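Long-range contacts in proto-oncogene vav (Homo sapiens, PDB 6NFA), which acts as a guanine nucleotide exchange factor, probably activating Rho-family GTPases through its DH domain, which is followed by PH and C1 domains: residues F83-D88 with F123-R128; K220-T225 with R383-Q388. All coordinates share one frame; numbering follows the deposited sequence.

Contact 1: F83-D88 with F123-R128; sequences FINIED and FLVYGR. With 9K1 ((2S)-2-{[3-(4-methylphenyl)imidazo[1,2-a]pyrazin-8-yl]amino}-3-(pyridin-3-yl)propan-1-ol), chain D.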
ATOM      1  N   PHE A  83     -14.733 -11.116   9.872  1.00 41.00           N
ATOM      2  CA  PHE A  83     -15.568  -9.934   9.593  1.00 40.75           C
ATOM      3  C   PHE A  83     -14.880  -8.605   9.841  1.00 43.55           C
ATOM      4  O   PHE A  83     -15.273  -7.570   9.304  1.00 43.50           O
ATOM      5  CB  PHE A  83     -16.867 -10.010  10.419  1.00 43.55           C
ATOM      6  CG  PHE A  83     -17.839 -11.089   9.999  1.00 45.66           C
ATOM      7  CD1 PHE A  83     -18.680 -10.909   8.904  1.00 49.73           C
ATOM      8  CD2 PHE A  83     -17.891 -12.297  10.675  1.00 47.62           C
ATOM      9  CE1 PHE A  83     -19.575 -11.919   8.510  1.00 52.23           C
ATOM     10  CE2 PHE A  83     -18.778 -13.305  10.286  1.00 51.85           C
ATOM     11  CZ  PHE A  83     -19.611 -13.118   9.198  1.00 51.34           C
ATOM     12  N   ILE A  84     -13.828  -8.655  10.656  1.00 38.13           N
ATOM     13  CA  ILE A  84     -13.011  -7.509  11.011  1.00 36.46           C
ATOM     14  C   ILE A  84     -13.891  -6.398  11.625  1.00 42.39           C
ATOM     15  O   ILE A  84     -14.564  -6.646  12.628  1.00 44.61           O
ATOM     16  CB  ILE A  84     -12.108  -7.052   9.814  1.00 38.26           C
ATOM     17  CG1 ILE A  84     -11.656  -8.260   8.934  1.00 37.03           C
ATOM     18  CG2 ILE A  84     -10.912  -6.194  10.305  1.00 38.36           C
ATOM     19  CD1 ILE A  84     -11.188  -7.950   7.612  1.00 37.84           C
ATOM     20  N   ASN A  85     -13.884  -5.201  11.018  1.00 39.05           N
ATOM     21  CA  ASN A  85     -14.633  -4.009  11.438  1.00 40.16           C
ATOM     22  C   ASN A  85     -15.817  -3.724  10.502  1.00 45.55           C
ATOM     23  O   ASN A  85     -16.191  -2.565  10.330  1.00 44.51           O
ATOM     24  CB  ASN A  85     -13.695  -2.796  11.495  1.00 39.29           C
ATOM     25  CG  ASN A  85     -12.967  -2.438  10.208  1.00 58.98           C
ATOM     26  OD1 ASN A  85     -12.985  -3.151   9.180  1.00 55.64           O
ATOM     27  ND2 ASN A  85     -12.274  -1.319  10.275  1.00 47.04           N
ATOM     28  N   ILE A  86     -16.394  -4.781   9.894  1.00 45.02           N
ATOM     29  CA  ILE A  86     -17.526  -4.700   8.958  1.00 46.69           C
ATOM     30  C   ILE A  86     -18.679  -3.844   9.496  1.00 54.74           C
ATOM     31  O   ILE A  86     -19.249  -3.061   8.742  1.00 55.53           O
ATOM     32  CB  ILE A  86     -18.000  -6.108   8.498  1.00 50.07           C
ATOM     33  CG1 ILE A  86     -18.898  -6.026   7.261  1.00 51.20           C
ATOM     34  CG2 ILE A  86     -18.651  -6.927   9.636  1.00 52.00           C
ATOM     35  CD1 ILE A  86     -18.181  -5.631   6.024  1.00 53.41           C
ATOM     36  N   GLU A  87     -18.988  -3.985  10.798  1.00 53.74           N
ATOM     37  CA  GLU A  87     -20.031  -3.234  11.485  1.00 56.52           C
ATOM     38  C   GLU A  87     -19.723  -1.749  11.482  1.00 62.23           C
ATOM     39  O   GLU A  87     -20.635  -0.950  11.261  1.00 63.22           O
ATOM     40  CB  GLU A  87     -20.223  -3.712  12.923  1.00 58.93           C
ATOM     41  CG  GLU A  87     -20.660  -5.158  13.050  1.00 76.77           C
ATOM     42  CD  GLU A  87     -20.760  -5.679  14.474  1.00113.65           C
ATOM     43  OE1 GLU A  87     -21.047  -6.885  14.641  1.00122.25           O
ATOM     44  OE2 GLU A  87     -20.586  -4.884  15.425  1.00111.28           O
ATOM     45  N   ASP A  88     -18.444  -1.371  11.691  1.00 58.74           N
ATOM     46  CA  ASP A  88     -18.071   0.037  11.681  1.00 58.52           C
ATOM     47  C   ASP A  88     -18.166   0.644  10.287  1.00 59.34           C
ATOM     48  O   ASP A  88     -18.569   1.800  10.183  1.00 59.83           O
ATOM     49  CB  ASP A  88     -16.723   0.306  12.344  1.00 59.83           C
ATOM     50  CG  ASP A  88     -16.722   1.674  13.007  1.00 79.79           C
ATOM     51  OD1 ASP A  88     -17.466   1.852  14.011  1.00 83.00           O
ATOM     52  OD2 ASP A  88     -16.021   2.582  12.498  1.00 86.28           O
ATOM     53  N   PHE A 123     -13.777   7.621   6.122  1.00 46.84           N
ATOM     54  CA  PHE A 123     -13.495   6.356   5.426  1.00 45.05           C
ATOM     55  C   PHE A 123     -12.092   5.773   5.713  1.00 47.15           C
ATOM     56  O   PHE A 123     -11.629   4.856   5.026  1.00 44.93           O
ATOM     57  CB  PHE A 123     -13.725   6.511   3.913  1.00 46.69           C
ATOM     58  CG  PHE A 123     -15.175   6.536   3.483  1.00 49.48           C
ATOM     59  CD1 PHE A 123     -16.167   5.978   4.281  1.00 53.04           C
ATOM     60  CD2 PHE A 123     -15.545   7.086   2.260  1.00 52.49           C
ATOM     61  CE1 PHE A 123     -17.509   5.992   3.877  1.00 55.61           C
ATOM     62  CE2 PHE A 123     -16.890   7.093   1.852  1.00 56.56           C
ATOM     63  CZ  PHE A 123     -17.861   6.544   2.664  1.00 55.46           C
ATOM     64  N   LEU A 124     -11.433   6.319   6.730  1.00 45.47           N
ATOM     65  CA  LEU A 124     -10.106   5.916   7.176  1.00 45.26           C
ATOM     66  C   LEU A 124     -10.148   4.533   7.852  1.00 48.80           C
ATOM     67  O   LEU A 124      -9.139   3.812   7.901  1.00 47.61           O
ATOM     68  CB  LEU A 124      -9.600   6.982   8.150  1.00 46.01           C
ATOM     69  CG  LEU A 124      -8.288   7.622   7.822  1.00 50.80           C
ATOM     70  CD1 LEU A 124      -8.314   8.318   6.427  1.00 51.38           C
ATOM     71  CD2 LEU A 124      -7.904   8.562   8.919  1.00 54.78           C
ATOM     72  N   VAL A 125     -11.337   4.198   8.381  1.00 44.83           N
ATOM     73  CA  VAL A 125     -11.707   2.944   9.034  1.00 43.30           C
ATOM     74  C   VAL A 125     -11.436   1.756   8.077  1.00 42.78           C
ATOM     75  O   VAL A 125     -11.123   0.664   8.542  1.00 41.10           O
ATOM     76  CB  VAL A 125     -13.186   3.065   9.499  1.00 48.62           C
ATOM     77  CG1 VAL A 125     -13.696   1.770  10.112  1.00 50.15           C
ATOM     78  CG2 VAL A 125     -13.347   4.206  10.503  1.00 48.51           C
ATOM     79  N   TYR A 126     -11.466   2.014   6.757  1.00 38.11           N
ATOM     80  CA  TYR A 126     -11.143   1.071   5.690  1.00 37.61           C
ATOM     81  C   TYR A 126      -9.682   0.588   5.698  1.00 40.79           C
ATOM     82  O   TYR A 126      -9.373  -0.408   5.043  1.00 41.18           O
ATOM     83  CB  TYR A 126     -11.401   1.721   4.334  1.00 39.61           C
ATOM     84  CG  TYR A 126     -12.783   1.477   3.800  1.00 43.72           C
ATOM     85  CD1 TYR A 126     -13.063   0.352   3.033  1.00 45.82           C
ATOM     86  CD2 TYR A 126     -13.818   2.365   4.065  1.00 46.94           C
ATOM     87  CE1 TYR A 126     -14.346   0.105   2.552  1.00 49.37           C
ATOM     88  CE2 TYR A 126     -15.105   2.137   3.579  1.00 50.16           C
ATOM     89  CZ  TYR A 126     -15.362   1.005   2.820  1.00 61.04           C
ATOM     90  OH  TYR A 126     -16.614   0.778   2.322  1.00 66.68           O
ATOM     91  N   GLY A 127      -8.798   1.324   6.372  1.00 34.96           N
ATOM     92  CA  GLY A 127      -7.382   0.991   6.464  1.00 33.39           C
ATOM     93  C   GLY A 127      -7.162  -0.384   7.059  1.00 37.98           C
ATOM     94  O   GLY A 127      -6.521  -1.244   6.440  1.00 38.12           O
ATOM     95  N   ARG A 128      -7.743  -0.591   8.257  1.00 34.47           N
ATOM     96  CA  ARG A 128      -7.768  -1.839   9.012  1.00 33.97           C
ATOM     97  C   ARG A 128      -8.381  -2.951   8.113  1.00 35.73           C
ATOM     98  O   ARG A 128      -7.785  -4.019   7.983  1.00 32.64           O
ATOM     99  CB  ARG A 128      -8.617  -1.635  10.273  1.00 36.38           C
ATOM    100  CG  ARG A 128      -8.361  -2.634  11.367  1.00 44.80           C
ATOM    101  CD  ARG A 128      -9.232  -2.323  12.562  1.00 55.52           C
ATOM    102  NE  ARG A 128      -9.654  -3.553  13.231  1.00 72.77           N
ATOM    103  CZ  ARG A 128     -10.722  -3.660  14.015  1.00 83.10           C
ATOM    104  NH1 ARG A 128     -11.500  -2.610  14.239  1.00 68.17           N
ATOM    105  NH2 ARG A 128     -11.025  -4.825  14.573  1.00 69.84           N
TER
HETATM  106  C1  9K1 D 603      -3.655   4.171   6.169  1.00 23.23           C
HETATM  107  C3  9K1 D 603      -5.842   4.269   6.960  1.00 20.73           C
HETATM  108  C12 9K1 D 603      -1.134   4.316   8.999  1.00 27.33           C
HETATM  109  C13 9K1 D 603       0.104   5.254   8.993  1.00 33.58           C
HETATM  110  C15 9K1 D 603      -0.810   2.855   9.453  1.00 23.85           C
HETATM  111  C16 9K1 D 603      -7.465   4.625   4.082  1.00 27.54           C
HETATM  112  C17 9K1 D 603      -8.631   4.512   3.312  1.00 30.61           C
HETATM  113  C18 9K1 D 603      -8.813   3.434   2.417  1.00 31.18           C
HETATM  114  C19 9K1 D 603      -7.806   2.455   2.276  1.00 30.11           C
HETATM  115  C20 9K1 D 603      -6.648   2.543   3.069  1.00 28.52           C
HETATM  116  C21 9K1 D 603     -10.087   3.358   1.575  1.00 30.23           C
HETATM  117  C22 9K1 D 603      -2.057   1.956   9.347  1.00 26.57           C
HETATM  118  C23 9K1 D 603      -2.963   1.831  10.430  1.00 28.49           C
HETATM  119  C25 9K1 D 603      -4.400   0.432   9.153  1.00 27.62           C
HETATM  120  C26 9K1 D 603      -3.547   0.511   8.039  1.00 27.44           C
HETATM  121  C27 9K1 D 603      -2.380   1.290   8.142  1.00 27.18           C
HETATM  122  N2  9K1 D 603      -4.957   4.084   5.994  1.00 24.43           N
HETATM  123  C4  9K1 D 603      -5.392   4.583   8.190  1.00 22.16           C
HETATM  124  N5  9K1 D 603      -3.959   4.650   8.425  1.00 22.51           N
HETATM  125  C6  9K1 D 603      -3.075   4.456   7.498  1.00 24.75           C
HETATM  126  N7  9K1 D 603      -3.044   3.960   5.094  1.00 19.01           N
HETATM  127  C8  9K1 D 603      -3.991   3.711   4.040  1.00 17.56           C
HETATM  128  C9  9K1 D 603      -5.167   3.758   4.720  1.00 24.22           C
HETATM  129  C10 9K1 D 603      -6.484   3.611   3.985  1.00 27.47           C
HETATM  130  N11 9K1 D 603      -1.769   4.433   7.674  1.00 26.09           N
HETATM  131  O14 9K1 D 603      -0.321   6.629   8.842  1.00 35.23           O
HETATM  132  N24 9K1 D 603      -4.104   1.100  10.307  1.00 27.22           N
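Asn85 reaches across to Val125 and makes the one hydrogen bond between the two segments, ND2 to the backbone O of Val125 at 2.9 Å. The bond is bent (N-H...O angle 141°); the oxygen lies close to the amide plane of Asn85, while ND2 sits above the carbonyl plane of Val125. ND2 also lies 3.4 Å from CG1 of Val125. That methyl, anti to the backbone N (chi1 176°), also meets the first turn of helix 86-105: OD2 of Asp88 approaches it, likewise at 3.4 Å, the side chains crossing at about a right angle. Arg128, meanwhile, lays one face of its guanidinium over CB of Asn85, with NH1 3.5 Å from that carbon. CG2 of Ile84 comes obliquely to the same group, 4.1 Å from NE, as the side chains run past each other in opposite senses. What sets Asn85 in place is a type II' turn, Phe83 to Ile86, in which Ile84 has positive phi; Asn85 is then the N-cap residue of helix 86-105, though its side chain makes no capping bond. Ile84 continues onto Tyr129 and Gln132 of helix 126-146. The compound 9K1 lies against the backbone of Leu124 and Gly127, where a CB on Gly127 would clash. One bent hydrogen bond and van der Waals contact imply a modest surface junction within the DH domain, with Arg128 in no salt bridge across it.

Contact 2: K220-T225 with R383-Q388; sequences KRDNET and RGTFYQ. With 9K1 ((2S)-2-{[3-(4-methylphenyl)imidazo[1,2-a]pyrazin-8-yl]amino}-3-(pyridin-3-yl)propan-1-ol), chain D.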
ATOM      1  N   LYS A 220      -2.074  -2.520  -0.193  1.00 26.47           N
ATOM      2  CA  LYS A 220      -1.812  -3.777  -0.885  1.00 26.29           C
ATOM      3  C   LYS A 220      -0.326  -3.899  -1.177  1.00 30.38           C
ATOM      4  O   LYS A 220       0.282  -4.902  -0.811  1.00 31.19           O
ATOM      5  CB  LYS A 220      -2.636  -3.893  -2.179  1.00 29.54           C
ATOM      6  CG  LYS A 220      -4.144  -3.996  -1.953  1.00 56.32           C
ATOM      7  CD  LYS A 220      -4.885  -3.932  -3.295  1.00 73.59           C
ATOM      8  CE  LYS A 220      -6.357  -4.258  -3.197  1.00 85.49           C
ATOM      9  NZ  LYS A 220      -7.072  -4.016  -4.482  1.00 89.21           N
ATOM     10  N   ARG A 221       0.268  -2.860  -1.771  1.00 27.71           N
ATOM     11  CA  ARG A 221       1.684  -2.825  -2.132  1.00 28.12           C
ATOM     12  C   ARG A 221       2.607  -3.040  -0.917  1.00 33.76           C
ATOM     13  O   ARG A 221       3.516  -3.862  -1.013  1.00 34.66           O
ATOM     14  CB  ARG A 221       2.021  -1.547  -2.908  1.00 29.90           C
ATOM     15  CG  ARG A 221       3.365  -1.574  -3.616  1.00 55.94           C
ATOM     16  CD  ARG A 221       4.004  -0.188  -3.662  1.00 78.99           C
ATOM     17  NE  ARG A 221       3.427   0.668  -4.704  1.00 95.44           N
ATOM     18  CZ  ARG A 221       3.545   1.993  -4.747  1.00111.73           C
ATOM     19  NH1 ARG A 221       4.202   2.641  -3.789  1.00 98.04           N
ATOM     20  NH2 ARG A 221       2.998   2.682  -5.739  1.00 98.06           N
ATOM     21  N   ASP A 222       2.341  -2.377   0.227  1.00 29.54           N
ATOM     22  CA  ASP A 222       3.158  -2.546   1.430  1.00 28.98           C
ATOM     23  C   ASP A 222       3.083  -3.955   2.031  1.00 32.14           C
ATOM     24  O   ASP A 222       4.107  -4.483   2.493  1.00 31.90           O
ATOM     25  CB  ASP A 222       2.836  -1.486   2.483  1.00 31.53           C
ATOM     26  CG  ASP A 222       3.335  -0.081   2.178  1.00 50.44           C
ATOM     27  OD1 ASP A 222       3.970   0.114   1.106  1.00 52.67           O
ATOM     28  OD2 ASP A 222       3.064   0.834   2.995  1.00 57.11           O
ATOM     29  N   ASN A 223       1.879  -4.561   2.021  1.00 27.39           N
ATOM     30  CA  ASN A 223       1.657  -5.924   2.511  1.00 26.32           C
ATOM     31  C   ASN A 223       2.395  -6.949   1.667  1.00 29.48           C
ATOM     32  O   ASN A 223       2.998  -7.859   2.227  1.00 28.42           O
ATOM     33  CB  ASN A 223       0.173  -6.230   2.647  1.00 23.63           C
ATOM     34  CG  ASN A 223      -0.452  -5.633   3.902  1.00 34.18           C
ATOM     35  OD1 ASN A 223       0.098  -4.725   4.561  1.00 18.17           O
ATOM     36  ND2 ASN A 223      -1.594  -6.185   4.301  1.00 27.66           N
ATOM     37  N   GLU A 224       2.454  -6.737   0.345  1.00 28.40           N
ATOM     38  CA  GLU A 224       3.226  -7.601  -0.552  1.00 29.40           C
ATOM     39  C   GLU A 224       4.740  -7.483  -0.264  1.00 31.65           C
ATOM     40  O   GLU A 224       5.440  -8.491  -0.315  1.00 33.35           O
ATOM     41  CB  GLU A 224       2.898  -7.318  -2.034  1.00 31.79           C
ATOM     42  CG  GLU A 224       1.577  -7.934  -2.491  1.00 50.10           C
ATOM     43  CD  GLU A 224       0.872  -7.303  -3.686  1.00 94.18           C
ATOM     44  OE1 GLU A 224       1.372  -6.284  -4.220  1.00101.19           O
ATOM     45  OE2 GLU A 224      -0.206  -7.816  -4.072  1.00 90.40           O
ATOM     46  N   THR A 225       5.227  -6.274   0.094  1.00 25.52           N
ATOM     47  CA  THR A 225       6.623  -6.023   0.469  1.00 24.49           C
ATOM     48  C   THR A 225       6.923  -6.766   1.768  1.00 30.25           C
ATOM     49  O   THR A 225       7.947  -7.429   1.869  1.00 30.78           O
ATOM     50  CB  THR A 225       6.880  -4.509   0.587  1.00 27.25           C
ATOM     51  OG1 THR A 225       6.779  -3.920  -0.703  1.00 24.48           O
ATOM     52  CG2 THR A 225       8.251  -4.181   1.174  1.00 23.52           C
ATOM     53  N   ARG A 383       0.274   7.386   3.862  1.00 23.90           N
ATOM     54  CA  ARG A 383      -0.412   6.183   3.397  1.00 24.17           C
ATOM     55  C   ARG A 383       0.408   4.908   3.495  1.00 29.13           C
ATOM     56  O   ARG A 383       1.626   4.936   3.270  1.00 29.65           O
ATOM     57  CB  ARG A 383      -0.868   6.364   1.937  1.00 26.44           C
ATOM     58  CG  ARG A 383      -1.768   7.565   1.679  1.00 30.87           C
ATOM     59  CD  ARG A 383      -1.892   7.742   0.190  1.00 37.50           C
ATOM     60  NE  ARG A 383      -2.692   8.913  -0.161  1.00 49.11           N
ATOM     61  CZ  ARG A 383      -2.651   9.511  -1.344  1.00 59.98           C
ATOM     62  NH1 ARG A 383      -1.832   9.068  -2.290  1.00 45.56           N
ATOM     63  NH2 ARG A 383      -3.413  10.566  -1.586  1.00 49.95           N
ATOM     64  N   GLY A 384      -0.280   3.791   3.734  1.00 24.92           N
ATOM     65  CA  GLY A 384       0.357   2.488   3.806  1.00 23.86           C
ATOM     66  C   GLY A 384       0.634   2.000   5.210  1.00 30.52           C
ATOM     67  O   GLY A 384       0.306   2.665   6.201  1.00 29.54           O
ATOM     68  N   THR A 385       1.273   0.820   5.283  1.00 28.93           N
ATOM     69  CA  THR A 385       1.560   0.077   6.518  1.00 28.77           C
ATOM     70  C   THR A 385       3.052  -0.146   6.797  1.00 31.23           C
ATOM     71  O   THR A 385       3.392  -0.754   7.814  1.00 32.55           O
ATOM     72  CB  THR A 385       0.860  -1.300   6.425  1.00 35.51           C
ATOM     73  OG1 THR A 385       1.265  -1.934   5.213  1.00 34.08           O
ATOM     74  CG2 THR A 385      -0.649  -1.193   6.442  1.00 34.49           C
ATOM     75  N   PHE A 386       3.936   0.313   5.901  1.00 24.28           N
ATOM     76  CA  PHE A 386       5.375   0.080   6.012  1.00 21.78           C
ATOM     77  C   PHE A 386       6.152   1.221   5.357  1.00 24.18           C
ATOM     78  O   PHE A 386       5.907   1.501   4.189  1.00 23.32           O
ATOM     79  CB  PHE A 386       5.709  -1.257   5.299  1.00 22.69           C
ATOM     80  CG  PHE A 386       7.137  -1.733   5.371  1.00 22.87           C
ATOM     81  CD1 PHE A 386       7.655  -2.254   6.556  1.00 25.15           C
ATOM     82  CD2 PHE A 386       7.942  -1.730   4.243  1.00 22.71           C
ATOM     83  CE1 PHE A 386       8.968  -2.722   6.619  1.00 24.97           C
ATOM     84  CE2 PHE A 386       9.251  -2.216   4.299  1.00 25.46           C
ATOM     85  CZ  PHE A 386       9.755  -2.713   5.486  1.00 23.82           C
ATOM     86  N   TYR A 387       7.103   1.854   6.103  1.00 20.35           N
ATOM     87  CA  TYR A 387       7.992   2.966   5.687  1.00 19.78           C
ATOM     88  C   TYR A 387       7.302   4.017   4.839  1.00 24.16           C
ATOM     89  O   TYR A 387       7.755   4.362   3.760  1.00 25.28           O
ATOM     90  CB  TYR A 387       9.277   2.455   5.014  1.00 20.12           C
ATOM     91  CG  TYR A 387      10.288   1.979   6.037  1.00 20.27           C
ATOM     92  CD1 TYR A 387      11.087   2.888   6.733  1.00 22.10           C
ATOM     93  CD2 TYR A 387      10.421   0.624   6.338  1.00 19.48           C
ATOM     94  CE1 TYR A 387      12.008   2.458   7.686  1.00 23.30           C
ATOM     95  CE2 TYR A 387      11.332   0.184   7.299  1.00 19.87           C
ATOM     96  CZ  TYR A 387      12.129   1.105   7.968  1.00 28.53           C
ATOM     97  OH  TYR A 387      13.019   0.695   8.936  1.00 25.69           O
ATOM     98  N   GLN A 388       6.191   4.517   5.354  1.00 20.60           N
ATOM     99  CA  GLN A 388       5.281   5.469   4.727  1.00 20.11           C
ATOM    100  C   GLN A 388       5.867   6.861   4.486  1.00 26.38           C
ATOM    101  O   GLN A 388       5.389   7.572   3.595  1.00 28.60           O
ATOM    102  CB  GLN A 388       3.995   5.557   5.562  1.00 21.45           C
ATOM    103  CG  GLN A 388       3.401   4.191   5.919  1.00 13.83           C
ATOM    104  CD  GLN A 388       3.730   3.729   7.316  1.00 26.16           C
ATOM    105  OE1 GLN A 388       4.811   3.983   7.829  1.00 19.06           O
ATOM    106  NE2 GLN A 388       2.844   2.955   7.933  1.00 16.70           N
TER
HETATM  107  C1  9K1 D 603      -3.655   4.171   6.169  1.00 23.23           C
HETATM  108  C3  9K1 D 603      -5.842   4.269   6.960  1.00 20.73           C
HETATM  109  C12 9K1 D 603      -1.134   4.316   8.999  1.00 27.33           C
HETATM  110  C13 9K1 D 603       0.104   5.254   8.993  1.00 33.58           C
HETATM  111  C15 9K1 D 603      -0.810   2.855   9.453  1.00 23.85           C
HETATM  112  C16 9K1 D 603      -7.465   4.625   4.082  1.00 27.54           C
HETATM  113  C17 9K1 D 603      -8.631   4.512   3.312  1.00 30.61           C
HETATM  114  C18 9K1 D 603      -8.813   3.434   2.417  1.00 31.18           C
HETATM  115  C19 9K1 D 603      -7.806   2.455   2.276  1.00 30.11           C
HETATM  116  C20 9K1 D 603      -6.648   2.543   3.069  1.00 28.52           C
HETATM  117  C21 9K1 D 603     -10.087   3.358   1.575  1.00 30.23           C
HETATM  118  C22 9K1 D 603      -2.057   1.956   9.347  1.00 26.57           C
HETATM  119  C23 9K1 D 603      -2.963   1.831  10.430  1.00 28.49           C
HETATM  120  C25 9K1 D 603      -4.400   0.432   9.153  1.00 27.62           C
HETATM  121  C26 9K1 D 603      -3.547   0.511   8.039  1.00 27.44           C
HETATM  122  C27 9K1 D 603      -2.380   1.290   8.142  1.00 27.18           C
HETATM  123  N2  9K1 D 603      -4.957   4.084   5.994  1.00 24.43           N
HETATM  124  C4  9K1 D 603      -5.392   4.583   8.190  1.00 22.16           C
HETATM  125  N5  9K1 D 603      -3.959   4.650   8.425  1.00 22.51           N
HETATM  126  C6  9K1 D 603      -3.075   4.456   7.498  1.00 24.75           C
HETATM  127  N7  9K1 D 603      -3.044   3.960   5.094  1.00 19.01           N
HETATM  128  C8  9K1 D 603      -3.991   3.711   4.040  1.00 17.56           C
HETATM  129  C9  9K1 D 603      -5.167   3.758   4.720  1.00 24.22           C
HETATM  130  C10 9K1 D 603      -6.484   3.611   3.985  1.00 27.47           C
HETATM  131  N11 9K1 D 603      -1.769   4.433   7.674  1.00 26.09           N
HETATM  132  O14 9K1 D 603      -0.321   6.629   8.842  1.00 35.23           O
HETATM  133  N24 9K1 D 603      -4.104   1.100  10.307  1.00 27.22           N
HETATM  134  O   HOH W   1       3.568   3.379   2.213  1.00 33.34           O
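Asp222 OD2 receives two successive backbone amides of the loop, Thr385 N at 2.9 Å and Phe386 N at 3.1 Å. The first uses the anti lone pair; the second arrives from above the carboxylate plane. A water donates to the same oxygen and to Arg383 O, bridging helix and loop, while Asp222 OD1 forms a salt bridge with Arg248. With an alanine here, both amides would probably lose their acceptor and Arg248 its carboxylate partner, letting the loop drift from the helix. Beside it, the Thr385 hydroxyl donates to Asn223 OD1 at 3.1 Å, placed there by a chi1 of 54° that sets OG1 between backbone N and carbonyl carbon. Farther along the helix, CG2 of Thr225 meets the Phe386 ring obliquely, 3.8 Å from CE2, and Tyr387 CD2 lies over the centre of one ring face. Gln388 NE2 donates to Gly384 O, and its OE1 binds Phe369 N. Gly384 N in turn donates to N7 of the bound compound 9K1 at 3.1 Å, and Thr385 CG2 packs on its pyridine. This is a C1-domain loop docked on the long helix 196-235, with 9K1 bound between this loop and the DH domain.

Both segments of contact 1 precede those of contact 2 in the chain; the centres are about 17 Å apart, and about 6 Å separates their nearest atoms. Contact 1 stays within the DH domain, joining the beginning of helix 86-105 to residues 123-128, which run into helix 126-146. Contact 2 brings together parts distant in sequence, helix 196-235 and the C1-domain loop between strands 364-367 and 389-392, with the PH-domain sheet between them in the chain. They share no helix or strand, but 9K1 touches both: residues 123-128 border it from the DH side and residues 383-388 from the C1 side. The compound therefore sits at a DH-C1 interface and may help to hold the two domains together.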